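PDB 3U52: phenol hydroxylase component phL from Pseudomonas stutzeri, which probably serves as the helical, non-catalytic beta subunit of a multicomponent diiron phenol hydroxylase that uses molecular oxygen to hydroxylate phenol. Local coordinates for residues Arg121-Leu126 with Pro228-Lys233; Pro125-Glu130 with Glu184-Trp189; Asp192-Pro197 with Lys298-Ala303; Asp223-Pro228 with Ala315-Arg320; Gln292-Leu297 with Gly309-Arg314. One frame throughout, in Å; residues are numbered along the deposited sequence.

Interaction 1: residues Arg121-Leu126 with Pro228-Lys233. With XE (xenon), chain B.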
# COMPACT_ATOMS: atom_id res chain seq x y z
N ARG D 121 -3.81 36.38 27.41
CA ARG D 121 -4.89 37.36 27.33
C ARG D 121 -5.28 37.69 25.89
O ARG D 121 -6.47 37.92 25.61
CB ARG D 121 -4.54 38.65 28.12
CG ARG D 121 -5.60 39.75 28.01
CD ARG D 121 -5.33 40.92 28.97
NE ARG D 121 -6.47 41.83 29.02
CZ ARG D 121 -6.54 43.02 28.42
NH1 ARG D 121 -5.51 43.51 27.72
NH2 ARG D 121 -7.65 43.74 28.56
N LEU D 122 -4.31 37.72 24.98
CA LEU D 122 -4.59 38.17 23.62
C LEU D 122 -4.76 37.02 22.62
O LEU D 122 -5.53 37.14 21.68
CB LEU D 122 -3.50 39.12 23.14
CG LEU D 122 -3.36 40.36 24.03
CD1 LEU D 122 -2.18 41.21 23.55
CD2 LEU D 122 -4.66 41.16 24.02
N LEU D 123 -4.05 35.92 22.86
CA LEU D 123 -3.95 34.79 21.91
C LEU D 123 -4.71 33.55 22.37
O LEU D 123 -5.58 33.05 21.67
CB LEU D 123 -2.47 34.43 21.64
CG LEU D 123 -2.26 33.32 20.57
CD1 LEU D 123 -2.83 33.79 19.24
CD2 LEU D 123 -0.80 32.98 20.44
N VAL D 124 -4.40 33.05 23.55
CA VAL D 124 -4.96 31.78 23.97
C VAL D 124 -6.51 31.73 24.00
O VAL D 124 -7.07 30.69 23.64
CB VAL D 124 -4.26 31.20 25.26
CG1 VAL D 124 -4.95 29.96 25.75
CG2 VAL D 124 -2.76 30.92 24.94
N PRO D 125 -7.22 32.83 24.43
CA PRO D 125 -8.69 32.67 24.48
C PRO D 125 -9.39 32.47 23.12
O PRO D 125 -10.54 32.04 23.08
CB PRO D 125 -9.17 33.94 25.22
CG PRO D 125 -7.93 34.45 25.98
CD PRO D 125 -6.78 34.11 25.00
N LEU D 126 -8.68 32.73 22.02
CA LEU D 126 -9.13 32.32 20.71
C LEU D 126 -9.48 30.82 20.59
O LEU D 126 -10.22 30.47 19.69
CB LEU D 126 -8.10 32.69 19.63
CG LEU D 126 -7.77 34.18 19.43
CD1 LEU D 126 -6.79 34.33 18.25
CD2 LEU D 126 -9.03 34.93 19.13
N PRO D 228 -6.59 37.23 9.38
CA PRO D 228 -5.57 38.27 9.06
C PRO D 228 -5.17 39.14 10.26
O PRO D 228 -3.99 39.35 10.47
CB PRO D 228 -6.24 39.10 7.96
CG PRO D 228 -7.26 38.08 7.29
CD PRO D 228 -7.79 37.36 8.52
N LEU D 229 -6.14 39.59 11.06
CA LEU D 229 -5.82 40.45 12.20
C LEU D 229 -4.86 39.75 13.15
O LEU D 229 -3.85 40.31 13.55
CB LEU D 229 -7.08 40.88 12.97
CG LEU D 229 -6.85 41.74 14.23
CD1 LEU D 229 -6.22 43.09 13.90
CD2 LEU D 229 -8.19 41.94 14.94
N VAL D 230 -5.20 38.52 13.50
CA VAL D 230 -4.44 37.78 14.51
C VAL D 230 -3.11 37.16 14.00
O VAL D 230 -2.03 37.37 14.59
CB VAL D 230 -5.31 36.72 15.21
CG1 VAL D 230 -4.47 35.95 16.26
CG2 VAL D 230 -6.50 37.38 15.91
N TYR D 231 -3.18 36.41 12.90
CA TYR D 231 -2.00 35.63 12.49
C TYR D 231 -1.13 36.33 11.47
O TYR D 231 -0.06 35.80 11.13
CB TYR D 231 -2.40 34.21 12.02
CG TYR D 231 -3.16 33.46 13.09
CD1 TYR D 231 -4.53 33.35 13.06
CD2 TYR D 231 -2.49 32.95 14.18
CE1 TYR D 231 -5.23 32.67 14.09
CE2 TYR D 231 -3.17 32.28 15.19
CZ TYR D 231 -4.53 32.15 15.14
OH TYR D 231 -5.16 31.49 16.18
N ASP D 232 -1.57 37.48 11.00
CA ASP D 232 -0.73 38.37 10.22
C ASP D 232 -0.35 39.62 10.99
O ASP D 232 0.82 39.84 11.28
CB ASP D 232 -1.40 38.78 8.94
CG ASP D 232 -1.24 37.76 7.83
OD1 ASP D 232 -0.49 36.76 8.01
OD2 ASP D 232 -1.89 37.94 6.76
N LYS D 233 -1.35 40.44 11.31
CA LYS D 233 -1.07 41.75 11.92
C LYS D 233 -0.60 41.67 13.37
O LYS D 233 0.47 42.19 13.69
CB LYS D 233 -2.23 42.74 11.68
CG LYS D 233 -2.29 43.02 10.19
CD LYS D 233 -3.54 43.73 9.79
CE LYS D 233 -4.00 43.38 8.37
NZ LYS D 233 -3.04 43.80 7.31
XE XE B . -3.56 34.80 7.99
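Leu126 and Val230 reach toward each other tip to tip, with Leu126 CD1 only 3.5 Å from Val230 CG1, tighter than usual carbon-carbon packing. Leu126 closes a type I beta turn begun at Leu123, which joins helix 113-122 to helix 126-143 in this all-helical subunit; Val230 lies on helix 211-240. The same Val230 CG1 also receives Leu123, whose CD1 comes to 4.0 Å from it. The first bond of the Leu123 side chain runs past 228-233 rather than at it, but with CG anti to the backbone N (chi1 -176°) the branch end, CD1, comes in. No hydrogen bond crosses between the segments, so they meet by van der Waals packing, almost all of it between apolar groups. Tyr231 adds its ring end: OH lies 3.9 Å from Leu126 CD1, an approach without a polar bond, while Val230 CG1, from the preceding residue, sits 3.8 Å above the centre of the Tyr231 ring. Further out, Leu167 of helix 147-175 packs on Leu123, Leu126 and Tyr231, and Leu300 of helix 276-302 packs on Val230. The backbone that presents Val230 and Tyr231 makes a wider pi-type turn, in which Pro228 O accepts from Lys233 N at 3.0 Å as well as from Asp232 N. Beyond the apolar patch, Asp232 belongs with Tyr227 and Tyr257 to a xenon pocket, and its OD1 lies 3.6 Å from the xenon atom.

Interaction 2: residues Pro125-Glu130 with Glu184-Trp189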
# COMPACT_ATOMS: atom_id res chain seq x y z
N PRO D 125 -7.22 32.83 24.43
CA PRO D 125 -8.69 32.67 24.48
C PRO D 125 -9.39 32.47 23.12
O PRO D 125 -10.54 32.04 23.08
CB PRO D 125 -9.17 33.94 25.22
CG PRO D 125 -7.93 34.45 25.98
CD PRO D 125 -6.78 34.11 25.00
N LEU D 126 -8.68 32.73 22.02
CA LEU D 126 -9.13 32.32 20.71
C LEU D 126 -9.48 30.82 20.59
O LEU D 126 -10.22 30.47 19.69
CB LEU D 126 -8.10 32.69 19.63
CG LEU D 126 -7.77 34.18 19.43
CD1 LEU D 126 -6.79 34.33 18.25
CD2 LEU D 126 -9.03 34.93 19.13
N ARG D 127 -8.96 29.94 21.46
CA ARG D 127 -9.45 28.56 21.45
C ARG D 127 -10.95 28.45 21.64
O ARG D 127 -11.56 27.47 21.20
CB ARG D 127 -8.78 27.69 22.50
CG ARG D 127 -8.85 28.18 23.93
CD ARG D 127 -8.11 27.24 24.86
NE ARG D 127 -8.31 27.68 26.23
CZ ARG D 127 -8.73 26.93 27.24
NH1 ARG D 127 -8.93 25.62 27.08
NH2 ARG D 127 -8.88 27.48 28.44
N HIS D 128 -11.54 29.42 22.35
CA HIS D 128 -13.00 29.38 22.60
C HIS D 128 -13.79 29.76 21.35
O HIS D 128 -14.89 29.27 21.05
CB HIS D 128 -13.32 30.31 23.79
CG HIS D 128 -12.55 29.99 25.04
ND1 HIS D 128 -12.69 28.79 25.72
CD2 HIS D 128 -11.64 30.71 25.73
CE1 HIS D 128 -11.92 28.82 26.79
NE2 HIS D 128 -11.27 29.97 26.81
N VAL D 129 -13.18 30.60 20.54
CA VAL D 129 -13.74 31.00 19.26
C VAL D 129 -13.66 29.80 18.31
O VAL D 129 -14.63 29.50 17.60
CB VAL D 129 -12.96 32.23 18.71
CG1 VAL D 129 -13.43 32.64 17.29
CG2 VAL D 129 -13.10 33.40 19.71
N GLU D 130 -12.51 29.11 18.32
CA GLU D 130 -12.33 27.86 17.53
C GLU D 130 -13.41 26.84 17.90
O GLU D 130 -13.98 26.14 17.03
CB GLU D 130 -10.92 27.30 17.78
CG GLU D 130 -9.81 28.17 17.16
CD GLU D 130 -10.04 28.50 15.67
OE1 GLU D 130 -10.32 27.56 14.90
OE2 GLU D 130 -9.98 29.70 15.24
N GLU D 184 -6.33 30.51 33.82
CA GLU D 184 -6.16 31.95 33.81
C GLU D 184 -6.76 32.57 32.56
O GLU D 184 -7.46 33.58 32.64
CB GLU D 184 -4.67 32.28 33.93
CG GLU D 184 -4.33 33.74 33.70
CD GLU D 184 -2.87 34.08 33.98
OE1 GLU D 184 -2.15 33.23 34.57
OE2 GLU D 184 -2.44 35.19 33.60
N SER D 185 -6.46 31.97 31.40
CA SER D 185 -6.89 32.46 30.10
C SER D 185 -8.39 32.33 29.96
O SER D 185 -9.00 33.21 29.42
CB SER D 185 -6.21 31.68 28.98
OG SER D 185 -6.37 32.36 27.76
N LYS D 186 -8.97 31.24 30.44
CA LYS D 186 -10.42 31.13 30.45
C LYS D 186 -11.09 32.24 31.28
O LYS D 186 -12.13 32.72 30.90
CB LYS D 186 -10.88 29.79 30.94
CG LYS D 186 -12.35 29.50 30.60
CD LYS D 186 -12.46 28.01 30.46
CE LYS D 186 -13.86 27.54 30.18
NZ LYS D 186 -13.88 26.05 30.47
N ALA D 187 -10.48 32.63 32.39
CA ALA D 187 -10.99 33.71 33.21
C ALA D 187 -11.02 35.01 32.41
O ALA D 187 -11.98 35.75 32.55
CB ALA D 187 -10.19 33.85 34.49
N TYR D 188 -10.04 35.27 31.54
CA TYR D 188 -10.11 36.44 30.62
C TYR D 188 -11.34 36.38 29.66
O TYR D 188 -12.09 37.34 29.52
CB TYR D 188 -8.80 36.63 29.81
CG TYR D 188 -7.57 36.88 30.65
CD1 TYR D 188 -6.43 36.09 30.52
CD2 TYR D 188 -7.56 37.90 31.60
CE1 TYR D 188 -5.30 36.31 31.30
CE2 TYR D 188 -6.45 38.14 32.39
CZ TYR D 188 -5.33 37.32 32.24
OH TYR D 188 -4.25 37.56 33.05
N TRP D 189 -11.52 35.24 29.01
CA TRP D 189 -12.66 34.98 28.13
C TRP D 189 -13.99 35.29 28.82
O TRP D 189 -14.86 35.95 28.23
CB TRP D 189 -12.61 33.52 27.66
CG TRP D 189 -13.72 33.06 26.85
CD1 TRP D 189 -14.67 32.14 27.23
CD2 TRP D 189 -14.02 33.43 25.51
NE1 TRP D 189 -15.56 31.93 26.18
CE2 TRP D 189 -15.18 32.72 25.12
CE3 TRP D 189 -13.41 34.32 24.58
CZ2 TRP D 189 -15.73 32.83 23.84
CZ3 TRP D 189 -13.99 34.44 23.30
CH2 TRP D 189 -15.14 33.72 22.96
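His128 lays its side chain along Trp189, the two sliding past each other in opposite directions. Its CB sits over the indole, 3.3 Å from Trp189 CE2, and makes a CH-pi contact with the six-membered ring. With CG anti to the carbonyl carbon (chi1 -56°), the imidazole continues over the five-membered ring in a face-to-face stack, planes 24° apart; CD2 comes to 3.3 Å from Trp189 CG. The opposite imidazole face carries Arg127 CG. This stack fills the crossing of helix 126-143 over helix 180-191, whose short segments cross at -71° with axes 10.5 Å apart in an all-helical fold. At the ring's far end CE1 meets the aliphatic chain of Lys186, 3.8 Å from CD, while ND1 is hydrogen-bonded to the backbone of another protein's chain. That chain also takes Arg127 NH2 in a salt bridge to an acidic side chain and Lys186 NZ in backbone hydrogen bonds. Pro125 CG presses 3.2 Å from Ser185 OG, a hydroxyl hydrogen-bonded to Leu120 O.

Interaction 3: residues Asp192-Pro197 with Lys298-Ala303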
# COMPACT_ATOMS: atom_id res chain seq x y z
N ASP D 192 -12.98 39.31 31.41
CA ASP D 192 -12.33 40.52 30.90
C ASP D 192 -13.24 41.21 29.90
O ASP D 192 -13.70 40.60 28.93
CB ASP D 192 -10.97 40.21 30.25
CG ASP D 192 -10.17 41.48 29.91
OD1 ASP D 192 -10.74 42.49 29.45
OD2 ASP D 192 -8.94 41.47 30.11
N GLU D 193 -13.47 42.50 30.10
CA GLU D 193 -14.35 43.26 29.22
C GLU D 193 -13.90 43.23 27.75
O GLU D 193 -14.72 43.30 26.86
CB GLU D 193 -14.53 44.71 29.74
CG GLU D 193 -13.18 45.48 29.83
CD GLU D 193 -13.35 46.93 30.33
OE1 GLU D 193 -13.25 47.86 29.48
OE2 GLU D 193 -13.60 47.11 31.55
N MET D 194 -12.60 43.11 27.52
CA MET D 194 -11.99 43.04 26.19
C MET D 194 -12.60 41.89 25.37
O MET D 194 -12.79 42.05 24.15
CB MET D 194 -10.50 42.77 26.35
CG MET D 194 -9.60 43.19 25.16
SD MET D 194 -8.10 42.15 25.14
CE MET D 194 -8.76 40.84 24.13
N TRP D 195 -12.88 40.74 26.02
CA TRP D 195 -13.42 39.56 25.31
C TRP D 195 -14.92 39.52 25.19
O TRP D 195 -15.46 38.64 24.48
CB TRP D 195 -12.91 38.23 25.92
CG TRP D 195 -11.50 38.06 25.60
CD1 TRP D 195 -10.44 38.36 26.40
CD2 TRP D 195 -10.96 37.64 24.34
NE1 TRP D 195 -9.25 38.11 25.71
CE2 TRP D 195 -9.55 37.69 24.45
CE3 TRP D 195 -11.54 37.22 23.13
CZ2 TRP D 195 -8.70 37.35 23.38
CZ3 TRP D 195 -10.71 36.87 22.07
CH2 TRP D 195 -9.30 36.92 22.21
N GLN D 196 -15.63 40.41 25.91
CA GLN D 196 -17.09 40.23 25.98
C GLN D 196 -17.82 40.42 24.65
O GLN D 196 -18.73 39.66 24.35
CB GLN D 196 -17.75 40.97 27.16
CG GLN D 196 -17.21 40.49 28.50
CD GLN D 196 -16.94 38.97 28.55
OE1 GLN D 196 -17.85 38.15 28.47
NE2 GLN D 196 -15.67 38.60 28.71
N PRO D 197 -17.43 41.41 23.83
CA PRO D 197 -18.08 41.51 22.53
C PRO D 197 -17.87 40.23 21.68
O PRO D 197 -18.78 39.79 20.96
CB PRO D 197 -17.39 42.69 21.88
CG PRO D 197 -17.00 43.58 23.09
CD PRO D 197 -16.51 42.54 24.07
N LYS D 298 -12.67 44.65 17.55
CA LYS D 298 -12.13 45.99 17.89
C LYS D 298 -11.36 46.04 19.24
O LYS D 298 -10.22 46.51 19.27
CB LYS D 298 -13.27 47.04 17.79
CG LYS D 298 -12.93 48.52 17.97
CD LYS D 298 -14.02 49.36 17.19
CE LYS D 298 -14.72 50.41 18.04
NZ LYS D 298 -13.76 51.50 18.49
N PRO D 299 -11.95 45.53 20.34
CA PRO D 299 -11.13 45.59 21.58
C PRO D 299 -9.81 44.79 21.54
O PRO D 299 -8.83 45.15 22.24
CB PRO D 299 -12.05 45.01 22.66
CG PRO D 299 -13.31 44.67 22.04
CD PRO D 299 -13.28 44.94 20.56
N LEU D 300 -9.77 43.71 20.75
CA LEU D 300 -8.54 42.98 20.55
C LEU D 300 -7.52 43.79 19.76
O LEU D 300 -6.34 43.81 20.10
CB LEU D 300 -8.82 41.63 19.87
CG LEU D 300 -7.65 40.66 19.61
CD1 LEU D 300 -7.07 40.10 20.95
CD2 LEU D 300 -8.08 39.51 18.70
N ALA D 301 -7.95 44.41 18.67
CA ALA D 301 -7.02 45.22 17.88
C ALA D 301 -6.50 46.36 18.77
O ALA D 301 -5.30 46.59 18.80
CB ALA D 301 -7.65 45.76 16.60
N GLU D 302 -7.39 46.98 19.55
CA GLU D 302 -7.03 48.15 20.36
C GLU D 302 -6.00 47.81 21.44
O GLU D 302 -5.19 48.65 21.83
CB GLU D 302 -8.28 48.78 21.01
CG GLU D 302 -9.12 49.61 20.02
CD GLU D 302 -10.47 50.11 20.58
OE1 GLU D 302 -11.04 51.02 19.92
OE2 GLU D 302 -10.99 49.62 21.63
N ALA D 303 -6.05 46.57 21.93
CA ALA D 303 -5.21 46.12 23.03
C ALA D 303 -3.85 45.61 22.55
O ALA D 303 -3.05 45.15 23.34
CB ALA D 303 -5.93 45.06 23.83
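The indole of Trp195 meets Leu300 obliquely, CZ2 lying 4.0 Å from Leu300 CD1, while one ring face is taken by Met194 CE, set 3.1 Å above the plane and offset toward the rim. The indole NE1 is hydrogen-bonded to Arg121 O. The flat amide of Gln196 points NE2 at Asp192 O over 2.8 Å in a nearly straight bond (177°), which lies in the amide plane but comes from above the carbonyl plane; Trp195 N reaches the same oxygen from the opposite face. An Asx turn, in which Asp192 OD1 accepts from Met194 N at 2.8 Å, fixes the backbone just before Met194. The bend at its chi3 (89°) turns the end of Met194 into the interface, where CE lies 3.7 Å from Leu300 CD1 and SD stands 3.9 Å from Ala303 CB. An alanine at Met194 would lack both of these atoms and would probably open a gap between Leu300 CD1, Ala303 CB and the Trp195 face that CE now covers. Nearer the backbone, Pro299 CB lies 3.4 Å from Met194 O, and the rings of Pro197 and Pro299 slide past each other. The contact thus joins the connection between helices 180-191 and 196-205 to the end of helix 276-302. Leu122 of helix 113-122 packs on Met194, Leu300 and Ala303, and Val230 of helix 211-240 packs on Leu300.

Interaction 4: residues Asp223-Pro228 with Ala315-Arg320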
# COMPACT_ATOMS: atom_id res chain seq x y z
N ASP D 223 -13.97 34.71 10.30
CA ASP D 223 -12.65 34.19 9.95
C ASP D 223 -11.90 35.11 9.00
O ASP D 223 -10.69 35.25 9.11
CB ASP D 223 -12.77 32.79 9.33
CG ASP D 223 -13.25 31.72 10.34
OD1 ASP D 223 -13.48 32.02 11.55
OD2 ASP D 223 -13.44 30.55 9.92
N GLY D 224 -12.61 35.74 8.06
CA GLY D 224 -11.98 36.56 7.05
C GLY D 224 -11.45 37.90 7.54
O GLY D 224 -10.76 38.62 6.80
N MET D 225 -11.79 38.25 8.77
CA MET D 225 -11.23 39.43 9.42
C MET D 225 -10.33 38.98 10.54
O MET D 225 -9.23 39.51 10.69
CB MET D 225 -12.36 40.31 9.99
CG MET D 225 -12.80 41.46 9.07
SD MET D 225 -13.99 42.55 9.91
CE MET D 225 -15.49 41.59 9.72
N MET D 226 -10.78 37.97 11.31
CA MET D 226 -10.01 37.48 12.46
C MET D 226 -8.62 36.91 12.14
O MET D 226 -7.63 37.24 12.81
CB MET D 226 -10.79 36.43 13.24
CG MET D 226 -10.03 35.87 14.42
SD MET D 226 -11.10 34.87 15.44
CE MET D 226 -11.27 33.44 14.35
N TYR D 227 -8.57 35.99 11.18
CA TYR D 227 -7.32 35.34 10.83
C TYR D 227 -6.26 36.34 10.35
O TYR D 227 -5.16 36.30 10.86
CB TYR D 227 -7.56 34.17 9.86
CG TYR D 227 -7.83 32.92 10.64
CD1 TYR D 227 -9.06 32.70 11.22
CD2 TYR D 227 -6.79 32.00 10.88
CE1 TYR D 227 -9.30 31.57 11.98
CE2 TYR D 227 -7.00 30.85 11.65
CZ TYR D 227 -8.25 30.66 12.19
OH TYR D 227 -8.48 29.54 12.92
N PRO D 228 -6.59 37.23 9.38
CA PRO D 228 -5.57 38.27 9.06
C PRO D 228 -5.17 39.14 10.26
O PRO D 228 -3.99 39.35 10.47
CB PRO D 228 -6.24 39.10 7.96
CG PRO D 228 -7.26 38.08 7.29
CD PRO D 228 -7.79 37.36 8.52
N ALA D 315 -10.82 46.07 5.20
CA ALA D 315 -10.69 46.51 3.82
C ALA D 315 -10.38 45.30 2.95
O ALA D 315 -10.91 45.17 1.86
CB ALA D 315 -9.57 47.56 3.68
N GLU D 316 -9.49 44.43 3.44
CA GLU D 316 -9.18 43.18 2.73
C GLU D 316 -10.41 42.27 2.54
O GLU D 316 -10.68 41.81 1.42
CB GLU D 316 -8.01 42.46 3.41
CG GLU D 316 -6.69 43.29 3.40
CD GLU D 316 -5.60 42.75 4.37
OE1 GLU D 316 -4.60 43.47 4.65
OE2 GLU D 316 -5.76 41.61 4.86
N LEU D 317 -11.21 42.06 3.59
CA LEU D 317 -12.51 41.37 3.44
C LEU D 317 -13.46 42.05 2.44
O LEU D 317 -14.15 41.39 1.66
CB LEU D 317 -13.21 41.20 4.80
CG LEU D 317 -14.58 40.51 4.77
CD1 LEU D 317 -14.41 39.07 4.26
CD2 LEU D 317 -15.29 40.54 6.15
N SER D 318 -13.51 43.39 2.47
CA SER D 318 -14.33 44.16 1.53
C SER D 318 -13.97 43.90 0.06
O SER D 318 -14.88 43.70 -0.77
CB SER D 318 -14.21 45.65 1.83
OG SER D 318 -15.29 46.33 1.21
N ALA D 319 -12.66 43.92 -0.23
CA ALA D 319 -12.11 43.66 -1.56
C ALA D 319 -12.49 42.28 -2.00
O ALA D 319 -12.89 42.07 -3.14
CB ALA D 319 -10.59 43.80 -1.56
N ARG D 320 -12.38 41.33 -1.06
CA ARG D 320 -12.78 39.94 -1.30
C ARG D 320 -14.27 39.84 -1.64
O ARG D 320 -14.62 39.23 -2.63
CB ARG D 320 -12.36 39.08 -0.10
CG ARG D 320 -12.76 37.60 -0.10
CD ARG D 320 -12.23 36.89 1.18
NE ARG D 320 -12.71 35.52 1.26
CZ ARG D 320 -12.62 34.74 2.33
NH1 ARG D 320 -12.06 35.20 3.44
NH2 ARG D 320 -13.10 33.50 2.29
O HOH W 1 -10.69 38.16 3.94
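Arg320 holds CG opposite its backbone N (chi1 176°) and stays extended through to NE, a shape that carries NH1 across to the Gly224 backbone, 3.9 Å from CA. Met225 instead bends at chi3 (-80°), which brings CE to 3.7 Å from Leu317 CD2, the two side chains crossing at about a right angle. Met225 CG is at 3.9 Å from the same methyl, so Leu317 CD2 is touched at two points along the methionine. Gly224 is the close point of the backbones, its CA 6.0 Å from Leu317 CA; a CB on it would come too near both Arg320 NH1 and Leu317 CD1. These contacts belong to an antiparallel-leaning pair within the helical bundle, helix 211-240 against helix 307-322, whose local axes approach to 9.3 Å at 140°. One water bridges the pair: it donates to Gly224 O at 2.9 Å and accepts from Arg320 NH1 at 3.3 Å, lying in the guanidinium plane at its edge. Arg320 NE is bound to Asn265 OD1, a second hold on the group. Glu316 OE2 merely rests 4.0 Å from Pro228 CB, while its OE1 forms a salt bridge with Lys233. Behind this face, Tyr227 lies almost parallel to Tyr257, both lining the xenon pocket.

Interaction 5: residues Gln292-Leu297 with Gly309-Arg314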
# COMPACT_ATOMS: atom_id res chain seq x y z
N GLN D 292 -20.87 43.43 13.26
CA GLN D 292 -20.74 42.76 14.56
C GLN D 292 -19.40 42.05 14.70
O GLN D 292 -18.83 42.01 15.78
CB GLN D 292 -21.87 41.77 14.74
CG GLN D 292 -23.21 42.46 14.86
CD GLN D 292 -24.29 41.49 15.10
OE1 GLN D 292 -24.31 40.82 16.14
NE2 GLN D 292 -25.21 41.38 14.15
N ALA D 293 -18.92 41.49 13.58
CA ALA D 293 -17.60 40.87 13.47
C ALA D 293 -16.49 41.90 13.71
O ALA D 293 -15.54 41.65 14.47
CB ALA D 293 -17.44 40.19 12.10
N TYR D 294 -16.63 43.06 13.09
CA TYR D 294 -15.69 44.16 13.29
C TYR D 294 -15.70 44.67 14.72
O TYR D 294 -14.64 44.86 15.35
CB TYR D 294 -16.09 45.30 12.35
CG TYR D 294 -15.29 46.56 12.55
CD1 TYR D 294 -14.06 46.72 11.92
CD2 TYR D 294 -15.78 47.60 13.38
CE1 TYR D 294 -13.32 47.90 12.08
CE2 TYR D 294 -15.04 48.78 13.56
CZ TYR D 294 -13.83 48.93 12.90
OH TYR D 294 -13.10 50.08 13.05
N GLU D 295 -16.89 44.88 15.25
CA GLU D 295 -17.01 45.37 16.61
C GLU D 295 -16.52 44.35 17.66
O GLU D 295 -16.02 44.74 18.73
CB GLU D 295 -18.44 45.88 16.88
CG GLU D 295 -19.32 45.00 17.78
CD GLU D 295 -20.56 45.73 18.33
OE1 GLU D 295 -20.64 45.84 19.58
OE2 GLU D 295 -21.44 46.18 17.52
N ALA D 296 -16.61 43.05 17.35
CA ALA D 296 -16.09 42.00 18.25
C ALA D 296 -14.55 41.93 18.26
O ALA D 296 -13.95 41.57 19.26
CB ALA D 296 -16.70 40.66 17.90
N LEU D 297 -13.94 42.24 17.12
CA LEU D 297 -12.50 42.28 16.99
C LEU D 297 -11.88 43.58 17.47
O LEU D 297 -10.71 43.62 17.76
CB LEU D 297 -12.12 42.05 15.53
CG LEU D 297 -12.46 40.63 15.07
CD1 LEU D 297 -12.41 40.56 13.60
CD2 LEU D 297 -11.53 39.54 15.75
N GLY D 309 -4.84 48.20 12.14
CA GLY D 309 -4.66 46.81 11.79
C GLY D 309 -6.00 46.16 11.48
O GLY D 309 -6.12 45.47 10.47
N LEU D 310 -7.00 46.40 12.34
CA LEU D 310 -8.39 45.94 12.07
C LEU D 310 -9.03 46.60 10.84
O LEU D 310 -9.76 45.96 10.07
CB LEU D 310 -9.30 46.05 13.31
CG LEU D 310 -10.72 45.48 13.12
CD1 LEU D 310 -10.77 44.02 12.57
CD2 LEU D 310 -11.54 45.59 14.39
N ASN D 311 -8.76 47.89 10.63
CA ASN D 311 -9.35 48.59 9.49
C ASN D 311 -8.84 48.05 8.19
O ASN D 311 -9.59 47.92 7.23
CB ASN D 311 -9.17 50.10 9.61
CG ASN D 311 -9.99 50.69 10.76
OD1 ASN D 311 -11.03 50.13 11.15
ND2 ASN D 311 -9.51 51.79 11.33
N GLU D 312 -7.56 47.68 8.17
CA GLU D 312 -6.98 47.02 6.98
C GLU D 312 -7.53 45.62 6.73
O GLU D 312 -7.64 45.19 5.59
CB GLU D 312 -5.47 46.92 7.12
CG GLU D 312 -4.76 48.25 7.19
CD GLU D 312 -3.28 48.06 7.37
OE1 GLU D 312 -2.92 47.08 8.05
OE2 GLU D 312 -2.48 48.87 6.82
N ALA D 313 -7.86 44.89 7.80
CA ALA D 313 -8.40 43.54 7.65
C ALA D 313 -9.81 43.65 7.11
O ALA D 313 -10.22 42.85 6.25
CB ALA D 313 -8.35 42.76 8.97
N ARG D 314 -10.53 44.69 7.55
CA ARG D 314 -11.88 44.95 7.06
C ARG D 314 -11.85 45.32 5.59
O ARG D 314 -12.74 44.93 4.82
CB ARG D 314 -12.56 46.04 7.89
CG ARG D 314 -14.02 46.13 7.65
CD ARG D 314 -14.61 47.28 8.39
NE ARG D 314 -16.03 47.06 8.62
CZ ARG D 314 -16.77 47.81 9.43
NH1 ARG D 314 -16.20 48.84 10.06
NH2 ARG D 314 -18.06 47.54 9.60
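Tyr294 OH donates to Asn311 OD1 over 2.8 Å, the oxygen meeting the tyrosine in plane at its ring edge and the hydroxyl lying in the carbonyl plane; ring and amide are nearly coplanar. The ring is sandwiched as well. With CG anti to the backbone N (chi1 174°), Tyr294 turns its ring into the interface, where the Arg314 guanidinium lies flat on one face, planes 18° apart, in a cation-pi stack with NH1 3.5 Å from Tyr294 CG. The opposite face receives Leu310 CD2 in a CH-pi contact, 4.1 Å from the ring centroid. The stacked guanidinium has a second partner: its NE forms a salt bridge with Glu290 OE2, which probably helps hold its orientation. An alanine in place of Tyr294 would probably leave Asn311 OD1 without its donor and the guanidinium without the ring beneath it. Leu297 CB packs 3.8 Å from Leu310 CD2 deeper in. The contact lies within a helical hairpin: consecutive helices 276-302 and 307-322 run antiparallel, their short segments at 157° with axes 10.7 Å apart.

In the fold
All five contacts lie in one helical bundle, joining helices or the turns between them, with no strand involved. Interaction 1 and interaction 2 start from the same turn after helix 113-122 and share Pro125 and Leu126, their centres 11 Å apart; interaction 3 adjoins both. Interaction 4 reuses helix 211-240 of interaction 1, and interaction 5 is nested within the loop that interaction 4 closes, the two centres 8 Å apart. Along the chain, interactions 1 and 3 cross, as do interactions 3 and 5, so early and late helices interleave. Lys233 NZ to Glu316 OE1, 3.1 Å, ties 1 to 4. Interactions 1 and 4 hold xenon-pocket residues, while interaction 2 faces another protein's chain, linking interior packing to subunit assembly.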